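Local coordinates for protein insulinase family protease (PDB 3GO9) that is a predicted zinc-dependent protease of the insulinase (M16) family, although its version of the family's signature metal-binding motif is incomplete, at residues Val68-Leu73 and Gln188-Pro193; Leu74-Leu79 and Thr157-Thr162; Asp267-Met272 and Ile332-Pro337. All blocks are in the same frame, centred on the assembly; numbering follows the deposited sequence.

Contact 1 (Val68-Leu73 and Gln188-Pro193). With ZN (zinc ion), chain C.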
loop_
_atom_site.group_PDB
_atom_site.type_symbol
_atom_site.label_atom_id
_atom_site.label_comp_id
_atom_site.label_asym_id
_atom_site.label_seq_id
_atom_site.Cartn_x
_atom_site.Cartn_y
_atom_site.Cartn_z
ATOM N N VAL A 68 10.437 20.791 10.472
ATOM C CA VAL A 68 10.274 19.435 10.919
ATOM C C VAL A 68 8.894 19.280 11.540
ATOM O O VAL A 68 8.490 20.067 12.411
ATOM C CB VAL A 68 11.370 19.089 11.957
ATOM C CG1 VAL A 68 11.072 17.771 12.629
ATOM C CG2 VAL A 68 12.772 19.119 11.282
ATOM N N GLY A 69 8.158 18.294 11.044
ATOM C CA GLY A 69 6.839 17.967 11.587
ATOM C C GLY A 69 5.703 18.812 11.012
ATOM O O GLY A 69 4.526 18.596 11.382
ATOM N N PHE A 70 6.020 19.801 10.163
ATOM C CA PHE A 70 4.991 20.698 9.617
ATOM C C PHE A 70 3.932 19.930 8.822
ATOM O O PHE A 70 2.729 20.175 8.991
ATOM C CB PHE A 70 5.599 21.807 8.743
ATOM C CG PHE A 70 6.163 22.977 9.485
ATOM C CD1 PHE A 70 6.432 22.958 10.843
ATOM C CD2 PHE A 70 6.385 24.155 8.789
ATOM C CE1 PHE A 70 6.891 24.098 11.469
ATOM C CE2 PHE A 70 6.857 25.271 9.406
ATOM C CZ PHE A 70 7.133 25.247 10.740
ATOM N N ALA A 71 4.337 18.991 7.991
ATOM C CA ALA A 71 3.328 18.305 7.155
ATOM C C ALA A 71 2.397 17.475 8.021
ATOM O O ALA A 71 1.209 17.263 7.696
ATOM C CB ALA A 71 4.021 17.396 6.155
ATOM N N HIS A 72 2.927 16.929 9.102
ATOM C CA HIS A 72 2.077 16.115 10.020
ATOM C C HIS A 72 1.144 16.989 10.866
ATOM O O HIS A 72 0.080 16.505 11.315
ATOM C CB HIS A 72 2.980 15.240 10.876
ATOM C CG HIS A 72 2.257 14.194 11.656
ATOM N ND1 HIS A 72 1.801 13.035 11.063
ATOM C CD2 HIS A 72 2.020 14.073 12.977
ATOM C CE1 HIS A 72 1.260 12.266 11.996
ATOM N NE2 HIS A 72 1.345 12.897 13.147
ATOM N N LEU A 73 1.533 18.217 11.139
ATOM C CA LEU A 73 0.739 19.146 11.963
ATOM C C LEU A 73 -0.462 19.720 11.216
ATOM O O LEU A 73 -1.556 19.868 11.761
ATOM C CB LEU A 73 1.589 20.294 12.527
ATOM C CG LEU A 73 0.895 21.348 13.378
ATOM C CD1 LEU A 73 0.175 20.735 14.518
ATOM C CD2 LEU A 73 1.883 22.392 13.863
ATOM N N GLN A 188 7.034 13.233 13.294
ATOM C CA GLN A 188 7.906 13.929 14.300
ATOM C C GLN A 188 7.128 15.099 14.862
ATOM O O GLN A 188 6.481 15.797 14.129
ATOM C CB GLN A 188 9.196 14.529 13.683
ATOM C CG GLN A 188 10.103 13.592 12.926
ATOM C CD GLN A 188 11.331 14.238 12.164
ATOM O OE1 GLN A 188 12.374 14.437 12.789
ATOM N NE2 GLN A 188 11.214 14.515 10.811
ATOM N N PRO A 189 7.211 15.346 16.183
ATOM C CA PRO A 189 6.601 16.578 16.652
ATOM C C PRO A 189 7.338 17.826 16.174
ATOM O O PRO A 189 8.549 17.798 15.948
ATOM C CB PRO A 189 6.707 16.450 18.172
ATOM C CG PRO A 189 6.515 15.049 18.403
ATOM C CD PRO A 189 7.318 14.369 17.288
ATOM N N VAL A 190 6.599 18.914 16.042
ATOM C CA VAL A 190 7.203 20.193 15.669
ATOM C C VAL A 190 8.084 20.769 16.798
ATOM O O VAL A 190 7.827 20.499 17.954
ATOM C CB VAL A 190 6.137 21.215 15.292
ATOM C CG1 VAL A 190 5.373 20.727 14.022
ATOM C CG2 VAL A 190 5.180 21.501 16.465
ATOM N N THR A 191 9.093 21.562 16.422
ATOM C CA THR A 191 9.848 22.380 17.394
ATOM C C THR A 191 8.994 23.519 17.916
ATOM O O THR A 191 8.384 24.254 17.164
ATOM C CB THR A 191 11.102 22.945 16.754
ATOM O OG1 THR A 191 11.784 21.869 16.093
ATOM C CG2 THR A 191 12.038 23.561 17.813
ATOM N N GLN A 192 8.963 23.659 19.236
ATOM C CA GLN A 192 8.223 24.731 19.854
ATOM C C GLN A 192 9.196 25.770 20.418
ATOM O O GLN A 192 10.320 25.414 20.815
ATOM C CB GLN A 192 7.342 24.165 20.945
ATOM C CG GLN A 192 6.325 23.193 20.450
ATOM C CD GLN A 192 5.304 22.867 21.494
ATOM O OE1 GLN A 192 4.991 23.706 22.337
ATOM N NE2 GLN A 192 4.801 21.618 21.479
ATOM N N PRO A 193 8.799 27.051 20.394
ATOM C CA PRO A 193 7.556 27.634 19.840
ATOM C C PRO A 193 7.541 27.582 18.320
ATOM O O PRO A 193 8.591 27.750 17.659
ATOM C CB PRO A 193 7.596 29.096 20.338
ATOM C CG PRO A 193 8.753 29.124 21.284
ATOM C CD PRO A 193 9.698 28.091 20.916
HETATM ZN ZN ZN C . 0.761 11.563 14.549
HETATM O O HOH W 1 9.586 22.219 13.671
HETATM O O HOH W 2 4.110 17.171 13.694
HETATM O O HOH W 3 1.698 12.513 15.498
HETATM O O HOH W 4 1.606 9.894 14.259
#
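The start of helix 70-80, which holds the place of the family's HXXEH motif but keeps only its first histidine, is lined along one flank by the extended loop 188-193, with Val-68 and Gly-69 meeting Gln-188 and Val-190. Val-68 sends CG1 anti to its backbone N (chi1 169°) onto the amide of Gln-188; it lies 3.6 Å from CD and almost equally far from OE1 and NE2. NE2 is bonded to the backbone O of Asp-185. Gly-69 is the N-cap of the helix and has a positive phi of 85°. Having no side chain, it lets the two backbones come close, with its CA 3.4 Å from Gln-188 O. One step on, Val-190 CA makes a CA-H...O contact of 3.5 Å with Val-68 O. The methyl CG1 of Val-190 packs against the first helical turn, 4.0 Å from Phe-70 CD1, where it meets the ring at its edge, and 3.9 Å from Leu-73 CD2. Both side chains cross the valine at about a right angle.

Polar links between the segments run through water. One molecule donates to Gly-69 O at 2.7 Å and to Gln-188 O at 2.8 Å; Gly-69 O also accepts from Leu-73 N within the helix. A second donates to Val-68 O and accepts from Thr-191 N. Further along the same turn, His-72 binds a zinc ion through NE2 at 2.0 Å, while ND1 is bonded to Thr-109 OG1 of strand 107-109. Glu-63 holds the backbone N of Gly-69 and of Ala-71. Phe-70 and Leu-73 continue onto Leu-199 of helix 196-206, and Val-190 touches Leu-153 of helix 146-153, so the loop lies against helix 70-80 beside both.

Contact 2 (Leu74-Leu79 and Thr157-Thr162). With ZN (zinc ion), chain C.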
loop_
_atom_site.group_PDB
_atom_site.type_symbol
_atom_site.label_atom_id
_atom_site.label_comp_id
_atom_site.label_asym_id
_atom_site.label_seq_id
_atom_site.Cartn_x
_atom_site.Cartn_y
_atom_site.Cartn_z
ATOM N N LEU A 74 -0.266 20.036 9.928
ATOM C CA LEU A 74 -1.305 20.720 9.149
ATOM C C LEU A 74 -2.651 20.017 9.256
ATOM O O LEU A 74 -3.637 20.674 9.507
ATOM C CB LEU A 74 -0.878 20.922 7.687
ATOM C CG LEU A 74 0.312 21.831 7.376
ATOM C CD1 LEU A 74 0.710 21.762 5.877
ATOM C CD2 LEU A 74 -0.012 23.258 7.831
ATOM N N PRO A 75 -2.720 18.688 9.048
ATOM C CA PRO A 75 -4.048 18.115 9.109
ATOM C C PRO A 75 -4.694 18.166 10.473
ATOM O O PRO A 75 -5.943 18.183 10.548
ATOM C CB PRO A 75 -3.833 16.656 8.658
ATOM C CG PRO A 75 -2.421 16.465 8.588
ATOM C CD PRO A 75 -1.720 17.713 8.579
ATOM N N ARG A 76 -3.896 18.211 11.551
ATOM C CA ARG A 76 -4.498 18.331 12.866
ATOM C C ARG A 76 -5.222 19.700 13.006
ATOM O O ARG A 76 -6.263 19.832 13.664
ATOM C CB ARG A 76 -3.425 18.181 13.943
ATOM C CG ARG A 76 -4.074 17.875 15.297
ATOM C CD ARG A 76 -3.034 17.786 16.387
ATOM N NE ARG A 76 -2.106 16.663 16.273
ATOM C CZ ARG A 76 -1.325 16.288 17.284
ATOM N NH1 ARG A 76 -1.370 16.951 18.437
ATOM N NH2 ARG A 76 -0.465 15.275 17.151
ATOM N N LEU A 77 -4.676 20.723 12.372
ATOM C CA LEU A 77 -5.311 22.048 12.365
ATOM C C LEU A 77 -6.754 21.993 11.775
ATOM O O LEU A 77 -7.665 22.609 12.336
ATOM C CB LEU A 77 -4.432 23.086 11.646
ATOM C CG LEU A 77 -3.050 23.233 12.184
ATOM C CD1 LEU A 77 -2.290 24.310 11.319
ATOM C CD2 LEU A 77 -2.989 23.610 13.684
ATOM N N ALA A 78 -6.895 21.265 10.677
ATOM C CA ALA A 78 -8.113 21.088 9.947
ATOM C C ALA A 78 -9.197 20.428 10.825
ATOM O O ALA A 78 -10.397 20.591 10.560
ATOM C CB ALA A 78 -7.881 20.253 8.625
ATOM N N LEU A 79 -8.778 19.718 11.883
ATOM C CA LEU A 79 -9.719 19.129 12.859
ATOM C C LEU A 79 -10.009 20.057 14.022
ATOM O O LEU A 79 -10.955 19.837 14.778
ATOM C CB LEU A 79 -9.186 17.795 13.405
ATOM C CG LEU A 79 -8.959 16.740 12.353
ATOM C CD1 LEU A 79 -8.143 15.471 12.862
ATOM C CD2 LEU A 79 -10.304 16.260 11.729
ATOM N N THR A 157 -4.710 13.396 22.408
ATOM C CA THR A 157 -4.350 12.296 21.524
ATOM C C THR A 157 -3.901 12.826 20.184
ATOM O O THR A 157 -4.047 13.994 19.906
ATOM C CB THR A 157 -5.560 11.341 21.293
ATOM O OG1 THR A 157 -6.648 12.049 20.684
ATOM C CG2 THR A 157 -5.999 10.730 22.665
ATOM N N ASP A 158 -3.386 11.929 19.360
ATOM C CA ASP A 158 -2.905 12.303 18.028
ATOM C C ASP A 158 -3.766 11.629 17.015
ATOM O O ASP A 158 -3.623 10.428 16.765
ATOM C CB ASP A 158 -1.483 11.834 17.874
ATOM C CG ASP A 158 -1.006 12.004 16.507
ATOM O OD1 ASP A 158 -1.550 12.930 15.781
ATOM O OD2 ASP A 158 -0.138 11.154 16.178
ATOM N N PRO A 159 -4.682 12.398 16.381
ATOM C CA PRO A 159 -5.544 11.731 15.420
ATOM C C PRO A 159 -4.889 11.495 14.071
ATOM O O PRO A 159 -5.477 10.848 13.224
ATOM C CB PRO A 159 -6.714 12.707 15.281
ATOM C CG PRO A 159 -6.110 14.018 15.465
ATOM C CD PRO A 159 -4.976 13.826 16.498
ATOM N N ILE A 160 -3.679 12.001 13.858
ATOM C CA ILE A 160 -3.014 11.901 12.559
ATOM C C ILE A 160 -2.013 10.733 12.535
ATOM O O ILE A 160 -1.086 10.669 13.361
ATOM C CB ILE A 160 -2.269 13.229 12.219
ATOM C CG1 ILE A 160 -3.212 14.434 12.423
ATOM C CG2 ILE A 160 -1.734 13.217 10.736
ATOM C CD1 ILE A 160 -4.590 14.349 11.709
ATOM N N ALA A 161 -2.220 9.808 11.630
ATOM C CA ALA A 161 -1.402 8.627 11.532
ATOM C C ALA A 161 -0.253 8.851 10.605
ATOM O O ALA A 161 -0.185 9.872 9.883
ATOM C CB ALA A 161 -2.238 7.437 11.027
ATOM N N THR A 162 0.649 7.890 10.600
ATOM C CA THR A 162 1.714 7.904 9.614
ATOM C C THR A 162 1.641 6.698 8.684
ATOM O O THR A 162 0.961 5.718 8.965
ATOM C CB THR A 162 3.097 7.869 10.314
ATOM O OG1 THR A 162 3.192 6.721 11.169
ATOM C CG2 THR A 162 3.315 9.119 11.176
HETATM ZN ZN ZN C . 0.761 11.563 14.549
HETATM O O HOH W 5 -1.198 15.522 21.229
HETATM O O HOH W 3 1.698 12.513 15.498
HETATM O O HOH W 4 1.606 9.894 14.259
#
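Arg-76 reaches Asp-158 with CG anti to its backbone N (chi1 -163°) and a bend at chi3 (-66°) that turns NE out of the otherwise extended chain, while Asp-158 has its own CG anti to N. The two meet beside the zinc site of the insulinase-type domain. Helix 70-80 reads His-72, Leu-73, Leu-74, Pro-75, Arg-76 where active M16 peptidases have HXXEH, so Pro-75 and Arg-76 stand in the places of the motif's glutamate and second histidine. Here the metal takes its further protein ligands from the other segment, Asp-158 OD2 at 1.9 Å and Ile-160 O at 2.4 Å.

The salt bridge joins Arg-76 NH2 to Asp-158 OD1 at 2.9 Å. As a hydrogen bond it is weak, and the guanidinium and carboxylate planes stand 37° apart. OD1 is also gripped by Ile-160 N at 3.0 Å, from above the carboxylate plane, in an Asx turn. The aspartate is thus held on one oxygen while the other binds metal. Asp-158 CA, Pro-159 CD and Thr-157 O lie over one face of the guanidinium, and NH1 is bonded to Ala-152 O.

Beneath this polar layer Ile-160, on the segment of edge strand 160-162, packs on the helix. Its CD1 lies 3.9 Å from Pro-75 CB, and its CG1 is 4.0 Å from Arg-76 CB. Leu-79 CD1 closes the far end, 3.6 Å from Pro-159 CG.

Contact 3 (Asp267-Met272 and Ile332-Pro337); sequences DTLSLM and IHLNTP. With ZN (zinc ion), chain E.
Ser-270 and His-333 pair on neighbouring antiparallel strands, 267-276 and 327-336, of a five-stranded sheet; both strands belong to the part of the chain related to the M16 inactive domain. Each side chain leaves its strand with the gamma atom anti to the carbonyl carbon (chi1 -63° for Ser-270 OG), and the turn of the imidazole about CB-CG (chi2 -64°) brings ND1 to the hydroxyl. His-333 ND1 donates to Ser-270 OG at 2.6 Å, with 151° at the hydrogen and the oxygen in the ring plane. With ND1 as donor, the opposite nitrogen, NE2, is left to bind a zinc ion at 2.1 Å. Ser-270 is therefore a second-shell residue that fixes the rotation of a metal-binding ring; Asp-320 and two waters are further ligands of this zinc.

On the same face Thr-268 lies obliquely to the histidine, and its CG2 rests 3.9 Å from His-333 CB. Both Thr-268 with Asn-335 and Ser-270 with His-333 are non-hydrogen-bonded pairs, and CA-H...O contacts run between the strands among the N-H...O bonds, such as Ser-270 CA to Ile-332 O at 3.3 Å. Leu-334 N donates to Leu-269 O at 2.8 Å, and Leu-269 N returns a bond to Leu-334 O. The hydrogen-bonded pairs place their side chains on the other face. There Leu-269 faces Leu-334 and Leu-271 faces Ile-332, with CB atoms 4.4 Å apart in both pairs. These four form the apolar part of this face; on helix 341-358 Leu-269 touches Met-345, Leu-271 touches Leu-352 and Leu-334 touches Val-348. Strands 440-446 and 316-324 flank the pair in the sheet. Between successive hydrogen-bonded pairs, Leu-271 CG leans diagonally to within 4.2 Å of Leu-334 CD1.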
loop_
_atom_site.group_PDB
_atom_site.type_symbol
_atom_site.label_atom_id
_atom_site.label_comp_id
_atom_site.label_asym_id
_atom_site.label_seq_id
_atom_site.Cartn_x
_atom_site.Cartn_y
_atom_site.Cartn_z
ATOM N N ASP A 267 10.164 -15.253 18.378
ATOM C CA ASP A 267 10.966 -14.849 17.193
ATOM C C ASP A 267 10.113 -14.844 15.938
ATOM O O ASP A 267 9.184 -15.623 15.812
ATOM C CB ASP A 267 12.162 -15.789 16.950
ATOM C CG ASP A 267 13.251 -15.676 18.000
ATOM O OD1 ASP A 267 13.113 -14.863 18.923
ATOM O OD2 ASP A 267 14.251 -16.425 17.922
ATOM N N THR A 268 10.484 -14.001 14.973
ATOM C CA THR A 268 10.065 -14.234 13.597
ATOM C C THR A 268 11.317 -14.227 12.758
ATOM O O THR A 268 12.004 -13.224 12.725
ATOM C CB THR A 268 9.113 -13.150 13.070
ATOM O OG1 THR A 268 7.898 -13.199 13.852
ATOM C CG2 THR A 268 8.794 -13.385 11.621
ATOM N N LEU A 269 11.652 -15.342 12.130
ATOM C CA LEU A 269 12.653 -15.333 11.090
ATOM C C LEU A 269 11.993 -15.095 9.749
ATOM O O LEU A 269 11.110 -15.866 9.337
ATOM C CB LEU A 269 13.393 -16.706 11.061
ATOM C CG LEU A 269 14.401 -16.836 9.912
ATOM C CD1 LEU A 269 15.508 -15.788 10.130
ATOM C CD2 LEU A 269 15.008 -18.221 9.847
ATOM N N SER A 270 12.427 -14.036 9.052
ATOM C CA SER A 270 11.888 -13.716 7.739
ATOM C C SER A 270 12.950 -14.070 6.691
ATOM O O SER A 270 14.127 -13.749 6.856
ATOM C CB SER A 270 11.441 -12.266 7.642
ATOM O OG SER A 270 10.357 -12.018 8.590
ATOM N N LEU A 271 12.518 -14.794 5.675
ATOM C CA LEU A 271 13.328 -15.102 4.500
ATOM C C LEU A 271 12.820 -14.119 3.466
ATOM O O LEU A 271 11.664 -14.224 2.982
ATOM C CB LEU A 271 13.113 -16.572 4.045
ATOM C CG LEU A 271 13.251 -17.664 5.102
ATOM C CD1 LEU A 271 13.092 -19.045 4.394
ATOM C CD2 LEU A 271 14.527 -17.633 5.900
HETATM N N MSE A 272 13.664 -13.140 3.103
HETATM C CA MSE A 272 13.224 -11.974 2.314
HETATM C C MSE A 272 13.901 -11.880 0.989
HETATM O O MSE A 272 15.080 -12.177 0.881
HETATM C CB MSE A 272 13.603 -10.612 2.933
HETATM C CG MSE A 272 13.802 -10.490 4.385
HETATM SE SE MSE A 272 12.757 -8.958 4.806
HETATM C CE MSE A 272 11.199 -10.042 4.518
ATOM N N ILE A 332 8.781 -14.755 3.438
ATOM C CA ILE A 332 8.229 -15.898 4.185
ATOM C C ILE A 332 8.584 -15.673 5.615
ATOM O O ILE A 332 9.749 -15.573 5.974
ATOM C CB ILE A 332 8.814 -17.250 3.723
ATOM C CG1 ILE A 332 8.646 -17.346 2.225
ATOM C CG2 ILE A 332 8.222 -18.379 4.587
ATOM C CD1 ILE A 332 9.433 -18.459 1.554
ATOM N N HIS A 333 7.558 -15.635 6.470
ATOM C CA HIS A 333 7.775 -15.401 7.869
ATOM C C HIS A 333 7.565 -16.673 8.673
ATOM O O HIS A 333 6.530 -17.352 8.553
ATOM C CB HIS A 333 6.774 -14.395 8.401
ATOM C CG HIS A 333 6.791 -13.086 7.700
ATOM N ND1 HIS A 333 7.884 -12.255 7.717
ATOM C CD2 HIS A 333 5.802 -12.407 7.068
ATOM C CE1 HIS A 333 7.588 -11.136 7.084
ATOM N NE2 HIS A 333 6.338 -11.207 6.670
ATOM N N LEU A 334 8.550 -16.998 9.496
ATOM C CA LEU A 334 8.491 -18.128 10.386
ATOM C C LEU A 334 8.386 -17.616 11.787
ATOM O O LEU A 334 9.349 -17.162 12.366
ATOM C CB LEU A 334 9.761 -18.985 10.281
ATOM C CG LEU A 334 10.049 -19.789 9.032
ATOM C CD1 LEU A 334 10.216 -18.911 7.793
ATOM C CD2 LEU A 334 11.296 -20.678 9.274
ATOM N N ASN A 335 7.192 -17.743 12.374
ATOM C CA ASN A 335 6.995 -17.283 13.743
ATOM C C ASN A 335 7.212 -18.486 14.653
ATOM O O ASN A 335 6.530 -19.512 14.501
ATOM C CB ASN A 335 5.592 -16.673 13.935
ATOM C CG ASN A 335 5.355 -16.174 15.363
ATOM O OD1 ASN A 335 5.805 -15.079 15.748
ATOM N ND2 ASN A 335 4.699 -17.004 16.172
ATOM N N THR A 336 8.203 -18.393 15.526
ATOM C CA THR A 336 8.670 -19.526 16.288
ATOM C C THR A 336 9.332 -19.100 17.580
ATOM O O THR A 336 10.050 -18.095 17.608
ATOM C CB THR A 336 9.693 -20.354 15.480
ATOM O OG1 THR A 336 10.239 -21.391 16.314
ATOM C CG2 THR A 336 10.826 -19.449 14.913
ATOM N N PRO A 337 9.105 -19.864 18.667
ATOM C CA PRO A 337 9.983 -19.664 19.822
ATOM C C PRO A 337 11.434 -19.880 19.421
ATOM O O PRO A 337 11.744 -20.707 18.563
ATOM C CB PRO A 337 9.513 -20.742 20.834
ATOM C CG PRO A 337 8.169 -21.112 20.387
ATOM C CD PRO A 337 8.209 -21.011 18.863
HETATM ZN ZN ZN E . 5.518 -9.490 5.691
HETATM O O HOH W 6 7.002 -8.071 5.368
HETATM O O HOH W 7 4.243 -8.659 7.133
#

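How the contacts relate
Contacts 1 and 2 form one neighbourhood, their centres 11 Å apart, with one segment of each on successive parts of helix 70-80 (68-69 lying just before it). Along the chain, segment 157-162 precedes loop 188-193, so contact 2 falls within the span that contact 1 closes. They share a zinc ion, and His-72 CE1 comes 3.1 Å from Ile-160 O. Contact 2 uses edge strand 160-162 of the seven-stranded sheet. Contact 3 follows later in the chain, in the five-stranded sheet; its centre is about 36 Å from that of contact 1 and 34 Å from that of contact 2. Its zinc ion is a different one, so metal is bound in both family regions.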